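Local coordinates for porin (Rhodobacter blasticus, PDB 3PRN), which forms trimeric outer-membrane channels that let small hydrophilic solutes, up to about 0.6 kDa, diffuse passively across, at residues A[171-183]-A[191-203]. The protein carries 1 engineered substitution. Numbering follows the deposited sequence.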
ATOM      1  N   SER A 171     -13.111   0.567 -36.336  1.00 42.89           N
ATOM      2  CA  SER A 171     -12.716  -0.739 -36.849  1.00 45.66           C
ATOM      3  C   SER A 171     -13.909  -1.538 -37.342  1.00 47.79           C
ATOM      4  O   SER A 171     -15.060  -1.310 -36.911  1.00 47.83           O
ATOM      5  CB  SER A 171     -11.982  -1.399 -35.669  1.00 44.53           C
ATOM      6  OG  SER A 171     -11.524  -2.660 -36.068  1.00 45.59           O
ATOM      7  N   ASN A 172     -13.667  -2.458 -38.271  1.00 49.17           N
ATOM      8  CA  ASN A 172     -14.652  -3.485 -38.608  1.00 51.61           C
ATOM      9  C   ASN A 172     -13.938  -4.821 -38.456  1.00 53.31           C
ATOM     10  O   ASN A 172     -12.996  -4.975 -37.652  1.00 53.41           O
ATOM     11  CB  ASN A 172     -15.310  -3.241 -39.942  1.00 50.92           C
ATOM     12  CG  ASN A 172     -14.326  -3.327 -41.090  1.00 51.49           C
ATOM     13  OD1 ASN A 172     -13.298  -3.999 -40.976  1.00 51.08           O
ATOM     14  ND2 ASN A 172     -14.637  -2.653 -42.183  1.00 51.90           N
ATOM     15  N   ASP A 173     -14.291  -5.847 -39.219  1.00 54.37           N
ATOM     16  CA  ASP A 173     -13.560  -7.121 -39.035  1.00 56.64           C
ATOM     17  C   ASP A 173     -12.166  -7.149 -39.656  1.00 55.61           C
ATOM     18  O   ASP A 173     -11.252  -7.886 -39.212  1.00 56.65           O
ATOM     19  CB  ASP A 173     -14.456  -8.251 -39.598  1.00 63.80           C
ATOM     20  CG  ASP A 173     -15.793  -8.394 -38.876  1.00 69.46           C
ATOM     21  OD1 ASP A 173     -16.760  -7.628 -39.178  1.00 71.60           O
ATOM     22  OD2 ASP A 173     -15.934  -9.287 -37.983  1.00 71.74           O
ATOM     23  N   MET A 174     -11.928  -6.381 -40.720  1.00 55.21           N
ATOM     24  CA  MET A 174     -10.716  -6.364 -41.481  1.00 53.55           C
ATOM     25  C   MET A 174      -9.824  -5.136 -41.472  1.00 51.45           C
ATOM     26  O   MET A 174      -8.593  -5.293 -41.611  1.00 51.51           O
ATOM     27  CB  MET A 174     -11.149  -6.593 -42.979  1.00 58.56           C
ATOM     28  CG  MET A 174     -11.495  -8.058 -43.243  1.00 63.95           C
ATOM     29  SD  MET A 174     -12.864  -8.224 -44.414  1.00 68.71           S
ATOM     30  CE  MET A 174     -14.123  -8.998 -43.373  1.00 67.51           C
ATOM     31  N   ILE A 175     -10.364  -3.934 -41.431  1.00 49.57           N
ATOM     32  CA  ILE A 175      -9.614  -2.696 -41.440  1.00 46.66           C
ATOM     33  C   ILE A 175      -9.782  -1.941 -40.123  1.00 44.85           C
ATOM     34  O   ILE A 175     -10.872  -1.946 -39.568  1.00 44.52           O
ATOM     35  CB  ILE A 175     -10.119  -1.787 -42.574  1.00 48.80           C
ATOM     36  CG1 ILE A 175      -9.775  -2.457 -43.923  1.00 51.68           C
ATOM     37  CG2 ILE A 175      -9.570  -0.389 -42.520  1.00 48.51           C
ATOM     38  CD1 ILE A 175     -10.864  -2.128 -44.966  1.00 52.82           C
ATOM     39  N   SER A 176      -8.751  -1.217 -39.689  1.00 42.79           N
ATOM     40  CA  SER A 176      -8.844  -0.320 -38.557  1.00 39.65           C
ATOM     41  C   SER A 176      -8.073   0.964 -38.897  1.00 38.03           C
ATOM     42  O   SER A 176      -7.032   0.910 -39.520  1.00 37.12           O
ATOM     43  CB  SER A 176      -8.282  -0.845 -37.237  1.00 40.54           C
ATOM     44  OG  SER A 176      -8.547  -2.199 -37.011  1.00 40.58           O
ATOM     45  N   LEU A 177      -8.672   2.058 -38.471  1.00 36.49           N
ATOM     46  CA  LEU A 177      -8.113   3.371 -38.642  1.00 34.56           C
ATOM     47  C   LEU A 177      -8.097   4.095 -37.275  1.00 34.06           C
ATOM     48  O   LEU A 177      -8.993   3.895 -36.496  1.00 32.68           O
ATOM     49  CB  LEU A 177      -8.961   4.222 -39.571  1.00 36.46           C
ATOM     50  CG  LEU A 177      -9.147   3.638 -40.990  1.00 39.00           C
ATOM     51  CD1 LEU A 177     -10.278   4.436 -41.642  1.00 40.26           C
ATOM     52  CD2 LEU A 177      -7.874   3.749 -41.800  1.00 39.50           C
ATOM     53  N   ALA A 178      -7.103   4.962 -37.086  1.00 32.32           N
ATOM     54  CA  ALA A 178      -7.003   5.670 -35.809  1.00 31.50           C
ATOM     55  C   ALA A 178      -6.245   6.969 -36.053  1.00 30.37           C
ATOM     56  O   ALA A 178      -5.381   7.024 -36.922  1.00 30.02           O
ATOM     57  CB  ALA A 178      -6.267   4.799 -34.787  1.00 29.38           C
ATOM     58  N   ALA A 179      -6.571   7.984 -35.293  1.00 30.10           N
ATOM     59  CA  ALA A 179      -5.871   9.266 -35.438  1.00 30.06           C
ATOM     60  C   ALA A 179      -5.929   9.955 -34.072  1.00 29.88           C
ATOM     61  O   ALA A 179      -6.892   9.735 -33.294  1.00 29.82           O
ATOM     62  CB  ALA A 179      -6.599  10.075 -36.508  1.00 29.24           C
ATOM     63  N   ALA A 180      -4.955  10.784 -33.819  1.00 29.48           N
ATOM     64  CA  ALA A 180      -4.884  11.502 -32.556  1.00 29.47           C
ATOM     65  C   ALA A 180      -4.105  12.792 -32.771  1.00 29.87           C
ATOM     66  O   ALA A 180      -3.163  12.804 -33.564  1.00 30.23           O
ATOM     67  CB  ALA A 180      -4.183  10.652 -31.509  1.00 27.69           C
ATOM     68  N   TYR A 181      -4.423  13.793 -31.970  1.00 29.73           N
ATOM     69  CA  TYR A 181      -3.737  15.072 -32.020  1.00 29.97           C
ATOM     70  C   TYR A 181      -3.720  15.645 -30.606  1.00 29.23           C
ATOM     71  O   TYR A 181      -4.787  15.606 -29.963  1.00 29.94           O
ATOM     72  CB  TYR A 181      -4.535  16.023 -32.968  1.00 31.30           C
ATOM     73  CG  TYR A 181      -3.882  17.384 -33.058  1.00 35.27           C
ATOM     74  CD1 TYR A 181      -2.738  17.541 -33.835  1.00 38.78           C
ATOM     75  CD2 TYR A 181      -4.379  18.481 -32.404  1.00 37.64           C
ATOM     76  CE1 TYR A 181      -2.106  18.778 -33.960  1.00 40.61           C
ATOM     77  CE2 TYR A 181      -3.785  19.728 -32.545  1.00 40.54           C
ATOM     78  CZ  TYR A 181      -2.634  19.858 -33.284  1.00 42.01           C
ATOM     79  OH  TYR A 181      -2.009  21.093 -33.411  1.00 44.94           O
ATOM     80  N   THR A 182      -2.647  16.168 -30.141  1.00 27.95           N
ATOM     81  CA  THR A 182      -2.489  16.728 -28.824  1.00 27.79           C
ATOM     82  C   THR A 182      -1.699  18.018 -28.871  1.00 27.69           C
ATOM     83  O   THR A 182      -0.592  17.998 -29.427  1.00 28.18           O
ATOM     84  CB  THR A 182      -1.695  15.726 -27.902  1.00 25.10           C
ATOM     85  OG1 THR A 182      -2.515  14.555 -27.809  1.00 25.41           O
ATOM     86  CG2 THR A 182      -1.473  16.311 -26.522  1.00 22.73           C
ATOM     87  N   THR A 183      -2.221  19.109 -28.310  1.00 27.92           N
ATOM     88  CA  THR A 183      -1.479  20.356 -28.319  1.00 27.90           C
ATOM     89  C   THR A 183      -0.812  20.541 -26.957  1.00 28.49           C
ATOM     90  O   THR A 183      -1.328  20.126 -25.885  1.00 27.71           O
ATOM     91  CB  THR A 183      -2.364  21.571 -28.685  1.00 32.04           C
ATOM     92  OG1 THR A 183      -3.396  21.648 -27.697  1.00 34.62           O
ATOM     93  CG2 THR A 183      -3.152  21.362 -29.969  1.00 32.62           C
ATOM     94  N   ASN A 191       4.621  21.979 -28.289  1.00 33.52           N
ATOM     95  CA  ASN A 191       4.962  20.575 -28.614  1.00 31.82           C
ATOM     96  C   ASN A 191       3.688  19.945 -29.139  1.00 31.98           C
ATOM     97  O   ASN A 191       2.949  19.334 -28.342  1.00 31.58           O
ATOM     98  CB  ASN A 191       5.459  19.924 -27.319  1.00 29.83           C
ATOM     99  CG  ASN A 191       5.898  18.498 -27.526  1.00 31.80           C
ATOM    100  OD1 ASN A 191       6.379  18.128 -28.602  1.00 30.73           O
ATOM    101  ND2 ASN A 191       5.717  17.658 -26.482  1.00 30.66           N
ATOM    102  N   ASP A 192       3.312  20.155 -30.388  1.00 30.55           N
ATOM    103  CA  ASP A 192       2.060  19.648 -30.902  1.00 30.35           C
ATOM    104  C   ASP A 192       2.314  18.350 -31.661  1.00 29.89           C
ATOM    105  O   ASP A 192       3.172  18.285 -32.561  1.00 30.25           O
ATOM    106  CB  ASP A 192       1.295  20.664 -31.744  1.00 32.70           C
ATOM    107  CG  ASP A 192       1.140  22.000 -31.052  1.00 35.98           C
ATOM    108  OD1 ASP A 192       0.946  22.091 -29.826  1.00 34.03           O
ATOM    109  OD2 ASP A 192       1.280  23.058 -31.753  1.00 39.13           O
ATOM    110  N   ILE A 193       1.645  17.267 -31.244  1.00 28.33           N
ATOM    111  CA  ILE A 193       1.982  15.970 -31.817  1.00 26.91           C
ATOM    112  C   ILE A 193       0.788  15.344 -32.490  1.00 25.81           C
ATOM    113  O   ILE A 193      -0.354  15.719 -32.213  1.00 25.74           O
ATOM    114  CB  ILE A 193       2.605  15.058 -30.726  1.00 26.02           C
ATOM    115  CG1 ILE A 193       1.588  14.781 -29.585  1.00 26.14           C
ATOM    116  CG2 ILE A 193       3.879  15.710 -30.217  1.00 23.03           C
ATOM    117  CD1 ILE A 193       2.169  13.805 -28.547  1.00 26.26           C
ATOM    118  N   ALA A 194       1.009  14.406 -33.404  1.00 25.50           N
ATOM    119  CA  ALA A 194      -0.143  13.838 -34.107  1.00 25.41           C
ATOM    120  C   ALA A 194       0.188  12.415 -34.548  1.00 25.08           C
ATOM    121  O   ALA A 194       1.343  12.096 -34.736  1.00 25.48           O
ATOM    122  CB  ALA A 194      -0.553  14.633 -35.340  1.00 26.60           C
ATOM    123  N   PHE A 195      -0.829  11.634 -34.733  1.00 25.04           N
ATOM    124  CA  PHE A 195      -0.716  10.261 -35.126  1.00 25.75           C
ATOM    125  C   PHE A 195      -1.822   9.905 -36.109  1.00 26.06           C
ATOM    126  O   PHE A 195      -2.988  10.289 -35.954  1.00 27.22           O
ATOM    127  CB  PHE A 195      -0.884   9.369 -33.868  1.00 24.74           C
ATOM    128  CG  PHE A 195      -1.340   7.965 -34.128  1.00 24.45           C
ATOM    129  CD1 PHE A 195      -0.548   7.091 -34.877  1.00 23.79           C
ATOM    130  CD2 PHE A 195      -2.491   7.458 -33.519  1.00 24.54           C
ATOM    131  CE1 PHE A 195      -0.908   5.766 -35.053  1.00 24.75           C
ATOM    132  CE2 PHE A 195      -2.883   6.144 -33.726  1.00 22.68           C
ATOM    133  CZ  PHE A 195      -2.083   5.276 -34.447  1.00 23.00           C
ATOM    134  N   VAL A 196      -1.465   9.088 -37.096  1.00 26.29           N
ATOM    135  CA  VAL A 196      -2.497   8.547 -37.975  1.00 26.88           C
ATOM    136  C   VAL A 196      -2.039   7.110 -38.252  1.00 27.03           C
ATOM    137  O   VAL A 196      -0.840   6.932 -38.494  1.00 26.41           O
ATOM    138  CB  VAL A 196      -2.572   9.280 -39.333  1.00 30.04           C
ATOM    139  CG1 VAL A 196      -3.598   8.558 -40.181  1.00 30.59           C
ATOM    140  CG2 VAL A 196      -3.007  10.737 -39.134  1.00 30.65           C
ATOM    141  N   GLY A 197      -2.930   6.159 -38.106  1.00 26.57           N
ATOM    142  CA  GLY A 197      -2.516   4.795 -38.368  1.00 27.74           C
ATOM    143  C   GLY A 197      -3.617   3.998 -39.033  1.00 28.35           C
ATOM    144  O   GLY A 197      -4.809   4.300 -38.947  1.00 28.95           O
ATOM    145  N   ALA A 198      -3.233   2.882 -39.610  1.00 29.36           N
ATOM    146  CA  ALA A 198      -4.211   1.972 -40.199  1.00 31.09           C
ATOM    147  C   ALA A 198      -3.623   0.582 -40.166  1.00 32.48           C
ATOM    148  O   ALA A 198      -2.390   0.412 -40.103  1.00 32.43           O
ATOM    149  CB  ALA A 198      -4.447   2.457 -41.623  1.00 32.10           C
ATOM    150  N   ALA A 199      -4.479  -0.420 -40.141  1.00 34.23           N
ATOM    151  CA  ALA A 199      -4.129  -1.814 -40.075  1.00 37.18           C
ATOM    152  C   ALA A 199      -5.150  -2.649 -40.879  1.00 39.91           C
ATOM    153  O   ALA A 199      -6.345  -2.343 -40.969  1.00 39.20           O
ATOM    154  CB  ALA A 199      -4.117  -2.326 -38.632  1.00 33.82           C
ATOM    155  N   TYR A 200      -4.632  -3.743 -41.396  1.00 42.84           N
ATOM    156  CA  TYR A 200      -5.437  -4.642 -42.220  1.00 46.19           C
ATOM    157  C   TYR A 200      -5.267  -6.057 -41.720  1.00 48.07           C
ATOM    158  O   TYR A 200      -4.117  -6.507 -41.687  1.00 47.38           O
ATOM    159  CB  TYR A 200      -4.907  -4.523 -43.684  1.00 47.87           C
ATOM    160  CG  TYR A 200      -5.688  -5.376 -44.655  1.00 55.21           C
ATOM    161  CD1 TYR A 200      -7.068  -5.208 -44.797  1.00 57.94           C
ATOM    162  CD2 TYR A 200      -5.074  -6.361 -45.424  1.00 58.41           C
ATOM    163  CE1 TYR A 200      -7.813  -6.004 -45.659  1.00 60.53           C
ATOM    164  CE2 TYR A 200      -5.802  -7.145 -46.315  1.00 60.55           C
ATOM    165  CZ  TYR A 200      -7.171  -6.972 -46.411  1.00 61.73           C
ATOM    166  OH  TYR A 200      -7.912  -7.740 -47.289  1.00 63.32           O
ATOM    167  N   LYS A 201      -6.350  -6.726 -41.330  1.00 50.22           N
ATOM    168  CA  LYS A 201      -6.239  -8.122 -40.875  1.00 54.61           C
ATOM    169  C   LYS A 201      -6.318  -9.003 -42.142  1.00 56.23           C
ATOM    170  O   LYS A 201      -7.399  -9.266 -42.631  1.00 56.63           O
ATOM    171  CB  LYS A 201      -7.292  -8.557 -39.906  1.00 57.10           C
ATOM    172  CG  LYS A 201      -7.455  -7.697 -38.650  1.00 61.43           C
ATOM    173  CD  LYS A 201      -8.455  -8.402 -37.734  1.00 64.37           C
ATOM    174  CE  LYS A 201      -8.960  -7.538 -36.587  1.00 66.41           C
ATOM    175  NZ  LYS A 201      -9.754  -8.425 -35.639  1.00 67.86           N
ATOM    176  N   PHE A 202      -5.169  -9.247 -42.742  1.00 58.63           N
ATOM    177  CA  PHE A 202      -5.068  -9.911 -44.028  1.00 61.68           C
ATOM    178  C   PHE A 202      -5.331 -11.402 -43.890  1.00 62.60           C
ATOM    179  O   PHE A 202      -5.076 -12.194 -44.799  1.00 63.45           O
ATOM    180  CB  PHE A 202      -3.778  -9.621 -44.762  1.00 65.00           C
ATOM    181  CG  PHE A 202      -2.559 -10.370 -44.330  1.00 68.28           C
ATOM    182  CD1 PHE A 202      -2.227 -11.596 -44.883  1.00 69.69           C
ATOM    183  CD2 PHE A 202      -1.710  -9.833 -43.371  1.00 69.50           C
ATOM    184  CE1 PHE A 202      -1.096 -12.285 -44.490  1.00 70.80           C
ATOM    185  CE2 PHE A 202      -0.569 -10.514 -42.978  1.00 70.40           C
ATOM    186  CZ  PHE A 202      -0.256 -11.738 -43.535  1.00 71.00           C
ATOM    187  N   ASN A 203      -6.004 -11.767 -42.809  1.00 63.54           N
ATOM    188  CA  ASN A 203      -6.397 -13.174 -42.611  1.00 64.66           C
ATOM    189  C   ASN A 203      -7.156 -13.160 -41.276  1.00 64.22           C
ATOM    190  O   ASN A 203      -7.539 -12.083 -40.779  1.00 65.11           O
ATOM    191  CB  ASN A 203      -5.170 -14.061 -42.436  1.00 68.36           C
ATOM    192  CG  ASN A 203      -4.919 -15.060 -43.560  1.00 70.91           C
ATOM    193  OD1 ASN A 203      -5.862 -15.610 -44.117  1.00 72.38           O
ATOM    194  ND2 ASN A 203      -3.675 -15.334 -43.918  1.00 71.10           N
TER
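Asp173 meets Lys201 through its backbone: the extended lysine chain runs past the carbonyl, with CD 3.2 Å from Asp173 O, while the two charged ends stay apart. Asn172 shapes the tight turn from strand 163-171 into strand 175-183 as an Asx turn, its OD1 accepting from Met174 N and Ile175 N on opposite faces of the amide. Lys201 N donates to Met174 O at 2.7 Å, in the carbonyl plane. Ile175 lays CG1 at the edge of the Tyr200 ring, 4.0 Å from CD1. From Ile175 the strands pair antiparallel, their axes 180° apart; Ser176 with Ala199, Ala178 with Gly197, Ala180 with Phe195 and Thr182 with Ile193 each exchange two backbone hydrogen bonds. They form a beta hairpin, neighbouring staves of the 16-stranded porin barrel. The surface face carries Ile175, Leu177, Ala179 and Tyr181, as expected of a lipid-facing wall; Leu177 CD2 packs on Ala198 CB at 3.7 Å. On the inner face Phe195, its CG anti to the backbone N (chi1 156°), lies back over Gly197, whose N sits 3.6 Å above the ring plane, offset toward the rim. Phe195 CE2 touches Ala178 CB at 3.8 Å, Ala180 CB lies at the ring's edge, and Phe89 of helix 88-91 packs against it. Tyr181 brings CD1 to 3.9 Å from Ala194 CB, in the ring plane. Beyond Thr182, whose CB rests on Ile193 CG1, Thr183 CA comes close to Asp192 OD1, whose hydrogen bond is with Asp184 N.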